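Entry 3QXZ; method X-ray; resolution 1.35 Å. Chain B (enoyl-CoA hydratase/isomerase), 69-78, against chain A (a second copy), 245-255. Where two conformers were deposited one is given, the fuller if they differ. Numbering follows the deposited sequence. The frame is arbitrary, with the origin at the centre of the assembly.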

ATOM      1  N   GLN B  69      21.404  21.731   2.226  1.00 13.00           N
ATOM      2  CA  GLN B  69      21.762  22.727   1.212  0.50 14.04           C
ATOM      3  C   GLN B  69      22.752  22.166   0.189  1.00 13.59           C
ATOM      4  O   GLN B  69      23.840  21.745   0.583  1.00 14.62           O
ATOM      5  CB  GLN B  69      22.423  23.924   1.891  0.50 14.15           C
ATOM      6  CG  GLN B  69      21.487  24.889   2.614  0.50 15.75           C
ATOM      7  CD  GLN B  69      22.165  26.214   2.912  0.50 18.06           C
ATOM      8  OE1 GLN B  69      23.148  26.268   3.645  0.50 20.30           O
ATOM      9  NE2 GLN B  69      21.656  27.283   2.319  0.50 19.87           N
ATOM     10  N   ILE B  70      22.415  22.189  -1.095  1.00 14.59           N
ATOM     11  CA  ILE B  70      23.367  21.739  -2.122  1.00 15.48           C
ATOM     12  C   ILE B  70      24.629  22.584  -2.049  1.00 15.67           C
ATOM     13  O   ILE B  70      25.738  22.055  -2.166  1.00 14.76           O
ATOM     14  CB  ILE B  70      22.769  21.765  -3.560  1.00 16.01           C
ATOM     15  CG1 ILE B  70      21.440  20.993  -3.634  1.00 17.94           C
ATOM     16  CG2 ILE B  70      23.776  21.238  -4.595  1.00 17.28           C
ATOM     17  CD1 ILE B  70      21.481  19.572  -3.023  1.00 20.44           C
ATOM     18  N   SER B  71      24.443  23.881  -1.800  1.00 15.75           N
ATOM     19  CA  SER B  71      25.556  24.834  -1.742  1.00 17.14           C
ATOM     20  C   SER B  71      26.535  24.532  -0.614  1.00 18.00           C
ATOM     21  O   SER B  71      27.685  25.006  -0.653  1.00 19.83           O
ATOM     22  CB  SER B  71      25.016  26.255  -1.618  1.00 17.26           C
ATOM     23  OG  SER B  71      24.192  26.364  -0.465  1.00 19.36           O
ATOM     24  N   ALA B  72      26.094  23.751   0.379  1.00 18.03           N
ATOM     25  CA  ALA B  72      26.910  23.420   1.544  1.00 18.42           C
ATOM     26  C   ALA B  72      27.621  22.071   1.425  1.00 19.03           C
ATOM     27  O   ALA B  72      28.405  21.695   2.301  1.00 19.56           O
ATOM     28  CB  ALA B  72      26.042  23.468   2.829  1.00 19.35           C
ATOM     29  N   ALA B  73      27.368  21.343   0.339  1.00 18.16           N
ATOM     30  CA  ALA B  73      27.887  19.975   0.220  1.00 19.13           C
ATOM     31  C   ALA B  73      29.417  19.891   0.222  1.00 19.89           C
ATOM     32  O   ALA B  73      29.989  19.004   0.870  1.00 20.38           O
ATOM     33  CB  ALA B  73      27.321  19.289  -1.018  1.00 18.99           C
ATOM     34  N   ALA B  74      30.076  20.802  -0.492  1.00 20.89           N
ATOM     35  CA  ALA B  74      31.540  20.737  -0.613  1.00 22.37           C
ATOM     36  C   ALA B  74      32.212  20.816   0.756  1.00 23.96           C
ATOM     37  O   ALA B  74      33.134  20.046   1.039  1.00 24.17           O
ATOM     38  CB  ALA B  74      32.062  21.824  -1.548  1.00 22.36           C
ATOM     39  N   GLU B  75      31.731  21.724   1.611  1.00 24.69           N
ATOM     40  CA  GLU B  75      32.246  21.867   2.981  1.00 26.64           C
ATOM     41  C   GLU B  75      32.061  20.588   3.815  1.00 27.56           C
ATOM     42  O   GLU B  75      32.912  20.244   4.646  1.00 28.34           O
ATOM     43  CB  GLU B  75      31.600  23.075   3.673  1.00 26.24           C
ATOM     44  N   THR B  76      30.964  19.875   3.573  1.00 28.35           N
ATOM     45  CA  THR B  76      30.697  18.608   4.257  1.00 29.10           C
ATOM     46  C   THR B  76      31.686  17.512   3.838  1.00 29.57           C
ATOM     47  O   THR B  76      32.265  16.834   4.690  1.00 30.44           O
ATOM     48  CB  THR B  76      29.245  18.157   4.031  1.00 29.14           C
ATOM     49  OG1 THR B  76      28.353  19.210   4.434  1.00 29.36           O
ATOM     50  CG2 THR B  76      28.930  16.873   4.817  1.00 29.85           C
ATOM     51  N   PHE B  77      31.901  17.364   2.535  1.00 29.63           N
ATOM     52  CA  PHE B  77      32.769  16.315   2.004  1.00 29.64           C
ATOM     53  C   PHE B  77      34.265  16.631   2.070  1.00 30.51           C
ATOM     54  O   PHE B  77      35.100  15.749   1.821  1.00 30.63           O
ATOM     55  CB  PHE B  77      32.349  15.954   0.578  1.00 29.19           C
ATOM     56  CG  PHE B  77      30.945  15.420   0.484  1.00 26.90           C
ATOM     57  CD1 PHE B  77      30.555  14.301   1.225  1.00 26.11           C
ATOM     58  CD2 PHE B  77      30.009  16.026  -0.351  1.00 26.23           C
ATOM     59  CE1 PHE B  77      29.254  13.808   1.139  1.00 24.75           C
ATOM     60  CE2 PHE B  77      28.698  15.532  -0.432  1.00 24.57           C
ATOM     61  CZ  PHE B  77      28.329  14.419   0.310  1.00 25.90           C
ATOM     62  N   ALA B  78      34.598  17.881   2.402  1.00 30.89           N
ATOM     63  CA  ALA B  78      35.979  18.275   2.690  1.00 31.84           C
ATOM     64  C   ALA B  78      36.391  17.848   4.099  1.00 32.75           C
ATOM     65  O   ALA B  78      37.549  17.474   4.329  1.00 32.94           O
ATOM     66  CB  ALA B  78      36.150  19.780   2.530  1.00 31.82           C
TER
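Chain A (245-255) DAAEGPRAFID

Chain A, a second copy of the same protein, presents residues 245-255 as a helix: phi lies between -90° and -55° and psi between -58° and -13°, and i to i-4 backbone bonds such as Gly A249 N to Asp A245 O (3.1 Å) and Arg A251 N to Ala A247 O (3.1 Å) hold the turns on both sides of the kink. The kink falls at Pro A250, whose ring nitrogen carries no hydrogen and makes no bond to the preceding turn. The axis of this helix passes 9.7 Å from that of chain B helix 73-78, and the angle between their N-to-C directions is 158° (signed crossing angle -158°), so the two run nearly antiparallel. The contacts agree: Ser B71 meets Ile A254, Ala B73 meets Pro A250 and Phe B77 meets Ala A246, chain A falling as chain B rises. The nearest CA pairs lie in the turn before helix 73-78, Ile B70 CA to Pro A250 CA at 5.7 Å and Ser B71 CA to Ile A254 CA at 7.1 Å.

The contact buries 338 Å² over both sides, and five of its closest side-chain pairs are apolar. Ile B70 points toward chain A, and its CG2 lies 3.8 Å from Pro A250 CB, 3.6 Å from Phe A253 CD2 and 4.3 Å from Ile A254 CG1; one methyl thus touches three side chains. Ala B73 CB approaches Pro A250 CB to 3.6 Å, so the proline ring meets both Ile B70 and Ala B73. At the other end, Phe B77 (chi1 -61°, m) brings CZ to 4.0 Å from Ala A246 CB.

Contacts with backbone atoms complete the fit. Phe B77 CE2 comes within 3.2 Å of Ala A246 O, approached obliquely by the ring, and Phe B77 CD2 lies 4.2 Å from Ala A247 CA. Ser B71 CA sits 4.2 Å from Ile A254 CD1.

No hydrogen bond crosses between the stretches. The side-chain polar pairs among these residues form within each stretch: Arg A251 NH2 forms a salt bridge with Glu A248 OE1 (3.0 Å), its hydrogen bond weak at 133°, and Thr B76 OG1 donates to Ala B72 O at 3.3 Å.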

ATOM      1  N   ASP A 245      31.440  10.456  -6.593  1.00 10.00           N
ATOM      2  CA  ASP A 245      30.142  10.851  -7.170  1.00  9.49           C
ATOM      3  C   ASP A 245      29.305  11.698  -6.184  1.00  9.03           C
ATOM      4  O   ASP A 245      28.533  12.552  -6.610  1.00  9.60           O
ATOM      5  CB  ASP A 245      29.335   9.654  -7.677  1.00 10.39           C
ATOM      6  CG  ASP A 245      29.836   9.138  -9.014  1.00 10.58           C
ATOM      7  OD1 ASP A 245      30.757   9.760  -9.611  1.00 11.36           O
ATOM      8  OD2 ASP A 245      29.294   8.137  -9.520  1.00 10.61           O
ATOM      9  N   ALA A 246      29.502  11.502  -4.879  1.00  9.35           N
ATOM     10  CA  ALA A 246      28.777  12.285  -3.880  1.00 10.45           C
ATOM     11  C   ALA A 246      29.200  13.750  -3.863  1.00 10.80           C
ATOM     12  O   ALA A 246      28.429  14.620  -3.436  1.00 11.72           O
ATOM     13  CB  ALA A 246      28.894  11.659  -2.480  1.00  9.44           C
ATOM     14  N   ALA A 247      30.421  14.013  -4.327  1.00 11.61           N
ATOM     15  CA  ALA A 247      30.873  15.403  -4.462  1.00 12.56           C
ATOM     16  C   ALA A 247      30.534  15.953  -5.839  1.00 12.08           C
ATOM     17  O   ALA A 247      30.232  17.150  -5.974  1.00 11.79           O
ATOM     18  CB  ALA A 247      32.355  15.497  -4.199  1.00 14.25           C
ATOM     19  N   GLU A 248      30.573  15.091  -6.848  1.00 11.51           N
ATOM     20  CA  GLU A 248      30.289  15.498  -8.224  1.00 12.09           C
ATOM     21  C   GLU A 248      28.840  15.960  -8.456  1.00 11.68           C
ATOM     22  O   GLU A 248      28.578  16.891  -9.214  1.00 12.24           O
ATOM     23  CB  GLU A 248      30.649  14.368  -9.198  1.00 13.36           C
ATOM     24  CG  GLU A 248      30.285  14.614 -10.681  1.00 13.65           C
ATOM     25  CD  GLU A 248      30.973  15.829 -11.344  1.00 14.50           C
ATOM     26  OE1 GLU A 248      31.770  16.571 -10.723  1.00 18.00           O
ATOM     27  OE2 GLU A 248      30.654  16.047 -12.521  1.00 16.20           O
ATOM     28  N   GLY A 249      27.877  15.299  -7.824  1.00 10.93           N
ATOM     29  CA  GLY A 249      26.486  15.709  -7.982  1.00 10.51           C
ATOM     30  C   GLY A 249      26.254  17.175  -7.631  1.00 10.79           C
ATOM     31  O   GLY A 249      25.746  17.948  -8.463  1.00 10.97           O
ATOM     32  N   PRO A 250      26.587  17.570  -6.386  1.00 10.51           N
ATOM     33  CA  PRO A 250      26.460  18.993  -6.022  1.00 10.53           C
ATOM     34  C   PRO A 250      27.374  19.909  -6.838  1.00 11.04           C
ATOM     35  O   PRO A 250      26.929  20.992  -7.239  1.00 12.74           O
ATOM     36  CB  PRO A 250      26.848  19.019  -4.536  1.00 10.89           C
ATOM     37  CG  PRO A 250      26.522  17.575  -4.052  1.00 10.64           C
ATOM     38  CD  PRO A 250      26.956  16.736  -5.229  1.00 10.20           C
ATOM     39  N   ARG A 251      28.602  19.482  -7.099  1.00 11.25           N
ATOM     40  CA  ARG A 251      29.528  20.347  -7.867  1.00 12.37           C
ATOM     41  C   ARG A 251      28.975  20.649  -9.261  1.00 12.07           C
ATOM     42  O   ARG A 251      29.010  21.800  -9.706  1.00 12.75           O
ATOM     43  CB  ARG A 251      30.894  19.698  -7.986  1.00 13.54           C
ATOM     44  CG  ARG A 251      31.891  20.502  -8.809  1.00 19.42           C
ATOM     45  CD  ARG A 251      33.214  19.779  -8.901  1.00 24.53           C
ATOM     46  NE  ARG A 251      33.560  19.253  -7.592  1.00 24.09           N
ATOM     47  CZ  ARG A 251      33.620  17.959  -7.298  1.00 23.92           C
ATOM     48  NH1 ARG A 251      33.919  17.590  -6.065  1.00 25.03           N
ATOM     49  NH2 ARG A 251      33.402  17.040  -8.238  1.00 23.84           N
ATOM     50  N   ALA A 252      28.468  19.631  -9.952  1.00 11.90           N
ATOM     51  CA  ALA A 252      27.931  19.823 -11.287  1.00 12.57           C
ATOM     52  C   ALA A 252      26.696  20.702 -11.254  1.00 13.14           C
ATOM     53  O   ALA A 252      26.547  21.613 -12.079  1.00 13.25           O
ATOM     54  CB  ALA A 252      27.653  18.485 -11.960  1.00 13.01           C
ATOM     55  N   PHE A 253      25.851  20.496 -10.247  1.00 12.35           N
ATOM     56  CA  PHE A 253      24.650  21.323 -10.075  1.00 12.85           C
ATOM     57  C   PHE A 253      24.995  22.811  -9.888  1.00 11.89           C
ATOM     58  O   PHE A 253      24.421  23.666 -10.567  1.00 12.93           O
ATOM     59  CB  PHE A 253      23.845  20.780  -8.885  1.00 12.92           C
ATOM     60  CG  PHE A 253      22.585  21.540  -8.592  1.00 16.04           C
ATOM     61  CD1 PHE A 253      21.391  21.203  -9.224  1.00 19.23           C
ATOM     62  CD2 PHE A 253      22.591  22.584  -7.676  1.00 19.05           C
ATOM     63  CE1 PHE A 253      20.209  21.910  -8.942  1.00 21.27           C
ATOM     64  CE2 PHE A 253      21.417  23.290  -7.382  1.00 22.65           C
ATOM     65  CZ  PHE A 253      20.231  22.945  -8.018  1.00 22.58           C
ATOM     66  N   ILE A 254      25.938  23.086  -8.994  1.00 12.01           N
ATOM     67  CA  ILE A 254      26.421  24.455  -8.729  1.00 12.86           C
ATOM     68  C   ILE A 254      27.094  25.086  -9.967  1.00 13.42           C
ATOM     69  O   ILE A 254      26.931  26.288 -10.214  1.00 13.53           O
ATOM     70  CB  ILE A 254      27.351  24.466  -7.491  1.00 12.83           C
ATOM     71  CG1 ILE A 254      26.563  24.110  -6.215  1.00 13.88           C
ATOM     72  CG2 ILE A 254      28.069  25.813  -7.325  1.00 13.35           C
ATOM     73  CD1 ILE A 254      25.430  25.058  -5.893  1.00 17.31           C
ATOM     74  N   ASP A 255      27.799  24.263 -10.749  1.00 12.89           N
ATOM     75  CA  ASP A 255      28.481  24.735 -11.967  1.00 13.45           C
ATOM     76  C   ASP A 255      27.526  24.920 -13.133  1.00 14.15           C
ATOM     77  O   ASP A 255      27.907  25.528 -14.133  1.00 15.62           O
ATOM     78  CB  ASP A 255      29.566  23.744 -12.405  1.00 12.48           C
ATOM     79  CG  ASP A 255      30.841  23.851 -11.591  1.00 14.79           C
ATOM     80  OD1 ASP A 255      30.988  24.787 -10.771  1.00 17.20           O
ATOM     81  OD2 ASP A 255      31.706  22.966 -11.787  1.00 16.28           O
TER